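PDB 3CDD: prophage MuSo2, 43 kDa tail protein from Shewanella oneidensis, which probably serves as a structural component of the baseplate of a Mu-like contractile phage tail, built as a trimer from barrel-type domains. Local coordinates for residues L324-E327 / R332-V335; E5-K10 / T288-P293; G68-I73 / G296-I301. One frame throughout, in Å; residues are numbered along the deposited sequence.

Interaction 1: L324-E327 / R332-V335; sequences LFSE and RLAV
R332 and E327 meet beside each other at the turn end of the two strands, their chains running the same way. The guanidinium presents its NE edge, so that both NE and NH2 converge on a single carboxylate oxygen: R332 NE lies 2.6 Å from E327 OE2, and R332 NH2 lies 2.9 Å from the same OE2. NE comes to that oxygen on its anti side but well out of the carboxylate plane, while NH2 arrives nearly in line with the C-O bond. The oxygen stays within 5° of the guanidinium plane, yet the two flat groups are turned 38° apart. E327 reaches this position on an extended chain with CG anti to the backbone N (chi1 -166°), whereas R332 bends at chi2 and chi3 to lay its head alongside.

The pair sits at a non-hydrogen-bonded position of the beta hairpin made by strands 317-328 and 331-339, part of the GpP fourth domain. Next along the ladder, S326 and L333 exchange two backbone bonds, S326 N to L333 O at 3.0 Å and L333 N to S326 O at 2.9 Å; L324 and V335 repeat the pattern, with V335 N 2.8 Å from L324 O. Between these rungs A334 CB rests obliquely against the ring of F325, 4.3 Å from CD2, on the face that also carries the salt bridge. On the other face a water donates to L324 O at 2.7 Å and hydrogen-bonds S326 OG at 2.6 Å, tying residues 324 and 326 together.

Farther out, W290 packs on the side of the sheet that carries F325, the two rings meeting obliquely, and its NE1 bonds to S326 O, which thus accepts two N-H groups. R332 NH1 reaches the backbone oxygen of E5, which fixes the guanidinium from a second direction.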
# COMPACT_ATOMS: atom_id res chain seq x y z
N LEU A 324 -15.29 13.61 -11.97
CA LEU A 324 -14.91 12.54 -12.90
C LEU A 324 -15.92 12.45 -14.06
O LEU A 324 -17.09 12.13 -13.85
CB LEU A 324 -14.72 11.19 -12.19
CG LEU A 324 -14.54 9.96 -13.09
CD1 LEU A 324 -13.27 10.03 -13.94
CD2 LEU A 324 -14.52 8.69 -12.16
N PHE A 325 -15.45 12.78 -15.26
CA PHE A 325 -16.25 12.65 -16.45
C PHE A 325 -15.98 11.26 -17.02
O PHE A 325 -14.84 10.95 -17.37
CB PHE A 325 -15.82 13.65 -17.51
CG PHE A 325 -16.09 15.10 -17.17
CD1 PHE A 325 -15.04 15.93 -16.77
CD2 PHE A 325 -17.37 15.64 -17.33
CE1 PHE A 325 -15.28 17.30 -16.48
CE2 PHE A 325 -17.62 17.02 -17.07
CZ PHE A 325 -16.57 17.84 -16.64
N SER A 326 -17.01 10.44 -17.15
CA SER A 326 -16.78 9.10 -17.68
C SER A 326 -17.75 8.73 -18.79
O SER A 326 -18.86 9.24 -18.83
CB SER A 326 -16.83 8.07 -16.55
OG SER A 326 -18.16 7.95 -16.06
N GLU A 327 -17.33 7.80 -19.64
CA GLU A 327 -18.20 7.18 -20.66
C GLU A 327 -17.83 5.71 -20.82
O GLU A 327 -16.66 5.36 -20.86
CB GLU A 327 -18.06 7.90 -22.02
CG GLU A 327 -19.18 7.55 -23.05
CD GLU A 327 -18.90 8.10 -24.45
OE1 GLU A 327 -17.82 7.80 -25.02
OE2 GLU A 327 -19.77 8.81 -25.01
N ARG A 332 -22.82 8.32 -20.72
CA ARG A 332 -22.01 9.39 -20.16
C ARG A 332 -22.48 9.76 -18.77
O ARG A 332 -23.68 9.95 -18.55
CB ARG A 332 -22.15 10.64 -21.00
CG ARG A 332 -21.12 10.78 -22.03
CD ARG A 332 -21.71 11.46 -23.20
NE ARG A 332 -21.13 10.95 -24.43
CZ ARG A 332 -21.10 11.62 -25.57
NH1 ARG A 332 -21.61 12.84 -25.63
NH2 ARG A 332 -20.55 11.05 -26.63
N LEU A 333 -21.53 9.89 -17.86
CA LEU A 333 -21.82 10.22 -16.48
C LEU A 333 -20.82 11.25 -16.00
O LEU A 333 -19.75 11.38 -16.56
CB LEU A 333 -21.71 8.97 -15.61
CG LEU A 333 -22.68 7.81 -15.78
CD1 LEU A 333 -22.26 6.71 -14.82
CD2 LEU A 333 -24.08 8.28 -15.48
N ALA A 334 -21.19 12.02 -14.99
CA ALA A 334 -20.24 12.89 -14.32
C ALA A 334 -20.38 12.65 -12.84
O ALA A 334 -21.50 12.61 -12.29
CB ALA A 334 -20.46 14.39 -14.67
N VAL A 335 -19.26 12.45 -12.18
CA VAL A 335 -19.30 12.32 -10.75
C VAL A 335 -18.75 13.60 -10.13
O VAL A 335 -17.60 13.93 -10.31
CB VAL A 335 -18.50 11.11 -10.27
CG1 VAL A 335 -18.63 10.99 -8.77
CG2 VAL A 335 -18.99 9.82 -10.97
O HOH W 1 -18.09 9.60 -14.06

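Interaction 2: E5-K10 / T288-P293; sequences EEIVLK and TGWRIP
R291 reaches out to E5 with a chain that is extended from CG to NE, its CG standing anti to the carbonyl carbon (chi1 -69°). CB and CG carry the chain across without close approach to residues 5-10; CD is the first atom to come near, 3.7 Å from E5 OE1. NE then makes the main bond, 2.6 Å to E5 OE1 and fairly straight, with an N-H...O angle of 163°. It meets the syn side of that oxygen, somewhat out of the carboxylate plane, while the oxygen itself lies almost in the guanidinium plane. Beyond CZ, R291 NH2 adds a weak, more bent bond of 3.1 Å to the same E5 OE1. The two side chains cross at about a right angle and their flat ends are 72° apart, so the carboxylate stands steeply against the guanidinium edge. NH1, the remaining nitrogen, turns to E70 and to the backbone oxygen of G296, leaving R291 between two acidic side chains whose negative charges it would be expected to offset.

The contact joins the start of the N-terminal GpP-like region, where strand 7-11 begins, to the loop that follows strand 281-288 in the fourth-domain region; two pieces of the polypeptide far apart in sequence are thus brought together. Beneath the salt bridge the meeting is apolar. I7 and W290 approach from opposite directions, and I7 CD1 settles over one face of the indole in a CH-pi contact, 3.9 Å from the centroid of the W290 six-membered ring and offset toward the rim. Its nearest ring atom is W290 CH2, at 3.7 Å. I22 touches both I7 and W290, while V65 flanks I7.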
# COMPACT_ATOMS: atom_id res chain seq x y z
N GLU A 5 -23.27 14.72 -29.17
CA GLU A 5 -21.91 15.27 -29.23
C GLU A 5 -20.93 14.13 -29.07
O GLU A 5 -21.10 13.28 -28.21
CB GLU A 5 -21.67 16.23 -28.06
CG GLU A 5 -22.30 17.60 -28.20
CD GLU A 5 -21.83 18.57 -27.12
OE1 GLU A 5 -21.45 18.14 -26.01
OE2 GLU A 5 -21.86 19.79 -27.38
N GLU A 6 -19.90 14.10 -29.90
CA GLU A 6 -18.91 13.03 -29.79
C GLU A 6 -17.70 13.50 -29.00
O GLU A 6 -17.40 14.70 -28.92
CB GLU A 6 -18.53 12.48 -31.18
CG GLU A 6 -17.38 13.19 -31.88
CD GLU A 6 -17.47 13.06 -33.41
OE1 GLU A 6 -18.07 12.07 -33.90
OE2 GLU A 6 -16.93 13.97 -34.10
N ILE A 7 -17.01 12.52 -28.40
CA ILE A 7 -15.80 12.77 -27.65
C ILE A 7 -14.54 12.36 -28.44
O ILE A 7 -14.39 11.20 -28.83
CB ILE A 7 -15.85 12.09 -26.26
CG1 ILE A 7 -16.98 12.72 -25.42
CG2 ILE A 7 -14.51 12.25 -25.54
CD1 ILE A 7 -17.67 11.77 -24.45
N VAL A 8 -13.64 13.33 -28.67
CA VAL A 8 -12.51 13.12 -29.57
C VAL A 8 -11.16 13.40 -28.89
O VAL A 8 -10.96 14.45 -28.25
CB VAL A 8 -12.64 13.93 -30.94
CG1 VAL A 8 -14.02 13.73 -31.61
CG2 VAL A 8 -12.37 15.42 -30.75
N LEU A 9 -10.25 12.45 -28.99
CA LEU A 9 -8.87 12.67 -28.64
C LEU A 9 -8.10 12.99 -29.91
O LEU A 9 -8.16 12.24 -30.91
CB LEU A 9 -8.27 11.43 -27.97
CG LEU A 9 -6.80 11.57 -27.57
CD1 LEU A 9 -6.58 11.10 -26.13
CD2 LEU A 9 -5.88 10.83 -28.53
N LYS A 10 -7.37 14.11 -29.86
CA LYS A 10 -6.46 14.50 -30.93
C LYS A 10 -5.02 14.38 -30.41
O LYS A 10 -4.70 14.91 -29.35
CB LYS A 10 -6.75 15.93 -31.39
CG LYS A 10 -8.14 16.14 -32.04
CD LYS A 10 -8.25 17.54 -32.67
CE LYS A 10 -9.68 17.86 -33.08
NZ LYS A 10 -9.83 19.25 -33.63
N THR A 288 -26.27 12.26 -14.96
CA THR A 288 -26.26 11.86 -16.35
C THR A 288 -25.73 13.01 -17.21
O THR A 288 -26.16 14.16 -17.06
CB THR A 288 -27.68 11.41 -16.81
OG1 THR A 288 -28.00 10.14 -16.23
CG2 THR A 288 -27.76 11.27 -18.34
N GLY A 289 -24.80 12.71 -18.13
CA GLY A 289 -24.26 13.73 -19.03
C GLY A 289 -23.10 14.49 -18.42
O GLY A 289 -22.99 14.62 -17.23
N TRP A 290 -22.20 14.97 -19.26
CA TRP A 290 -21.08 15.81 -18.85
C TRP A 290 -21.49 17.29 -18.81
O TRP A 290 -20.79 18.14 -18.25
CB TRP A 290 -19.98 15.64 -19.88
CG TRP A 290 -19.31 14.32 -19.87
CD1 TRP A 290 -19.72 13.16 -19.24
CD2 TRP A 290 -18.06 14.02 -20.50
NE1 TRP A 290 -18.78 12.14 -19.47
CE2 TRP A 290 -17.76 12.65 -20.23
CE3 TRP A 290 -17.14 14.78 -21.25
CZ2 TRP A 290 -16.61 12.04 -20.71
CZ3 TRP A 290 -16.00 14.17 -21.72
CH2 TRP A 290 -15.73 12.81 -21.45
N ARG A 291 -22.64 17.57 -19.44
CA ARG A 291 -23.19 18.92 -19.54
C ARG A 291 -24.38 19.13 -18.62
O ARG A 291 -25.23 18.24 -18.44
CB ARG A 291 -23.64 19.19 -20.96
CG ARG A 291 -22.50 19.30 -21.92
CD ARG A 291 -22.91 20.00 -23.19
NE ARG A 291 -21.82 19.94 -24.15
CZ ARG A 291 -20.88 20.87 -24.28
NH1 ARG A 291 -20.91 21.97 -23.52
NH2 ARG A 291 -19.92 20.71 -25.19
N ILE A 292 -24.44 20.32 -18.04
CA ILE A 292 -25.58 20.75 -17.25
C ILE A 292 -26.70 21.04 -18.23
O ILE A 292 -26.55 21.94 -19.04
CB ILE A 292 -25.17 21.99 -16.43
CG1 ILE A 292 -23.98 21.64 -15.50
CG2 ILE A 292 -26.32 22.50 -15.62
CD1 ILE A 292 -23.11 22.82 -15.04
N PRO A 293 -27.82 20.29 -18.16
CA PRO A 293 -28.92 20.50 -19.14
C PRO A 293 -29.53 21.90 -19.15
O PRO A 293 -29.98 22.38 -20.22
CB PRO A 293 -29.98 19.46 -18.75
CG PRO A 293 -29.29 18.52 -17.74
CD PRO A 293 -28.12 19.26 -17.16

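Interaction 3: G68-I73 / G296-I301; sequences GGERVI and GKLWNI
E70 holds CG anti to its N (chi1 -176°) and continues extended, which carries the carboxylate out toward L298; there chi1 of -70° places CG opposite the carbonyl carbon and sends CD1 back to meet it. The two side chains arrive from opposite directions. L298 CD1 lies 3.6 Å from E70 OE2 and also packs along the aliphatic part of the glutamate, 4.0 Å from E70 CG. Deeper in, V72 crosses L298 at about a right angle, with V72 CG2 4.1 Å from L298 CD1, so the CD1 methyl of L298 touches both an acidic and an apolar neighbour.

A water completes the link: it donates to E70 OE2 at 2.5 Å and accepts from L298 N at 2.8 Å, giving the loop amide a partner. The other oxygen, E70 OE1, forms a salt bridge with R291 NH1, so both carboxylate oxygens are engaged and the group's rotation is restrained. I67 borders both V72 and L298.

On the strand side V72 and I73 both face V65, a classic beta bulge in the antiparallel pairing of strands 62-67 and 70-84.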
# COMPACT_ATOMS: atom_id res chain seq x y z
N GLY A 68 -17.93 17.57 -28.39
CA GLY A 68 -18.65 18.49 -29.28
C GLY A 68 -17.81 19.67 -29.73
O GLY A 68 -18.33 20.76 -29.98
N GLY A 69 -16.51 19.45 -29.86
CA GLY A 69 -15.58 20.52 -30.22
C GLY A 69 -15.14 21.39 -29.04
O GLY A 69 -14.30 22.27 -29.21
N GLU A 70 -15.70 21.15 -27.86
CA GLU A 70 -15.33 21.92 -26.66
C GLU A 70 -14.25 21.21 -25.88
O GLU A 70 -14.35 20.01 -25.62
CB GLU A 70 -16.54 22.17 -25.76
CG GLU A 70 -16.24 23.06 -24.55
CD GLU A 70 -17.47 23.34 -23.70
OE1 GLU A 70 -18.58 22.90 -24.05
OE2 GLU A 70 -17.31 24.02 -22.66
N ARG A 71 -13.23 21.96 -25.47
CA ARG A 71 -12.08 21.42 -24.77
C ARG A 71 -12.43 20.94 -23.36
O ARG A 71 -13.06 21.65 -22.59
CB ARG A 71 -10.94 22.46 -24.73
CG ARG A 71 -9.60 21.92 -24.24
CD ARG A 71 -9.02 20.80 -25.16
NE ARG A 71 -8.90 21.24 -26.56
CZ ARG A 71 -7.97 22.09 -27.02
NH1 ARG A 71 -7.06 22.60 -26.20
NH2 ARG A 71 -7.95 22.43 -28.32
N VAL A 72 -12.00 19.72 -23.05
CA VAL A 72 -12.20 19.15 -21.72
C VAL A 72 -10.86 19.12 -20.98
O VAL A 72 -10.79 19.46 -19.79
CB VAL A 72 -12.83 17.74 -21.81
CG1 VAL A 72 -13.02 17.12 -20.40
CG2 VAL A 72 -14.18 17.79 -22.52
N ILE A 73 -9.80 18.74 -21.68
CA ILE A 73 -8.46 18.57 -21.09
C ILE A 73 -7.38 18.71 -22.16
O ILE A 73 -7.53 18.21 -23.29
CB ILE A 73 -8.30 17.23 -20.26
CG1 ILE A 73 -7.03 17.24 -19.40
CG2 ILE A 73 -8.38 15.94 -21.17
CD1 ILE A 73 -6.94 16.08 -18.42
N GLY A 296 -26.30 24.07 -20.42
CA GLY A 296 -25.59 23.48 -21.57
C GLY A 296 -24.08 23.61 -21.43
O GLY A 296 -23.34 23.34 -22.37
N LYS A 297 -23.62 23.98 -20.24
CA LYS A 297 -22.21 24.13 -19.98
C LYS A 297 -21.70 22.87 -19.30
O LYS A 297 -22.42 22.20 -18.57
CB LYS A 297 -21.91 25.38 -19.13
CG LYS A 297 -22.40 26.70 -19.76
CD LYS A 297 -21.36 27.31 -20.71
CE LYS A 297 -21.81 28.64 -21.29
NZ LYS A 297 -22.32 28.54 -22.69
N LEU A 298 -20.44 22.52 -19.59
CA LEU A 298 -19.76 21.45 -18.90
C LEU A 298 -19.78 21.71 -17.39
O LEU A 298 -19.61 22.86 -16.98
CB LEU A 298 -18.31 21.35 -19.39
CG LEU A 298 -18.10 20.82 -20.82
CD1 LEU A 298 -16.60 20.80 -21.21
CD2 LEU A 298 -18.77 19.44 -21.07
N TRP A 299 -19.99 20.67 -16.58
CA TRP A 299 -19.76 20.78 -15.14
C TRP A 299 -18.35 21.27 -14.91
O TRP A 299 -17.43 20.81 -15.58
CB TRP A 299 -19.90 19.42 -14.46
CG TRP A 299 -21.31 18.94 -14.40
CD1 TRP A 299 -21.91 18.01 -15.23
CD2 TRP A 299 -22.31 19.34 -13.46
NE1 TRP A 299 -23.20 17.80 -14.83
CE2 TRP A 299 -23.48 18.61 -13.76
CE3 TRP A 299 -22.32 20.24 -12.37
CZ2 TRP A 299 -24.67 18.78 -13.03
CZ3 TRP A 299 -23.49 20.40 -11.65
CH2 TRP A 299 -24.65 19.67 -11.97
N ASN A 300 -18.17 22.16 -13.93
CA ASN A 300 -16.90 22.89 -13.78
C ASN A 300 -16.47 22.91 -12.33
O ASN A 300 -17.29 23.10 -11.47
CB ASN A 300 -17.07 24.31 -14.32
CG ASN A 300 -15.74 25.05 -14.51
OD1 ASN A 300 -14.65 24.47 -14.40
ND2 ASN A 300 -15.84 26.33 -14.80
N ILE A 301 -15.17 22.69 -12.07
CA ILE A 301 -14.65 22.75 -10.71
C ILE A 301 -14.69 24.19 -10.22
O ILE A 301 -14.75 25.12 -11.01
CB ILE A 301 -13.18 22.21 -10.56
CG1 ILE A 301 -12.22 22.91 -11.53
CG2 ILE A 301 -13.14 20.67 -10.67
CD1 ILE A 301 -10.75 22.42 -11.42
O HOH W 2 -19.26 24.42 -21.22

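The three contacts lie on the same side of the chain's centre: interactions 2 and 3 are about 7 Å apart between centres, interactions 1 and 2 about 9 Å, and interactions 1 and 3 about 12 Å. Along the chain the segments of interactions 2 and 3 alternate, pairing 5-10 and 68-73 with successive parts of the loop between strands 281-288 and 304-309; the hairpin of interaction 1 comes later. I292 N and K297 O probably hydrogen-bond within that loop, and W299 packs on A334. Strand 21-27 pairs with strand 317-328, so the N-terminal and fourth-domain regions are joined by strand pairing as well as by side chains.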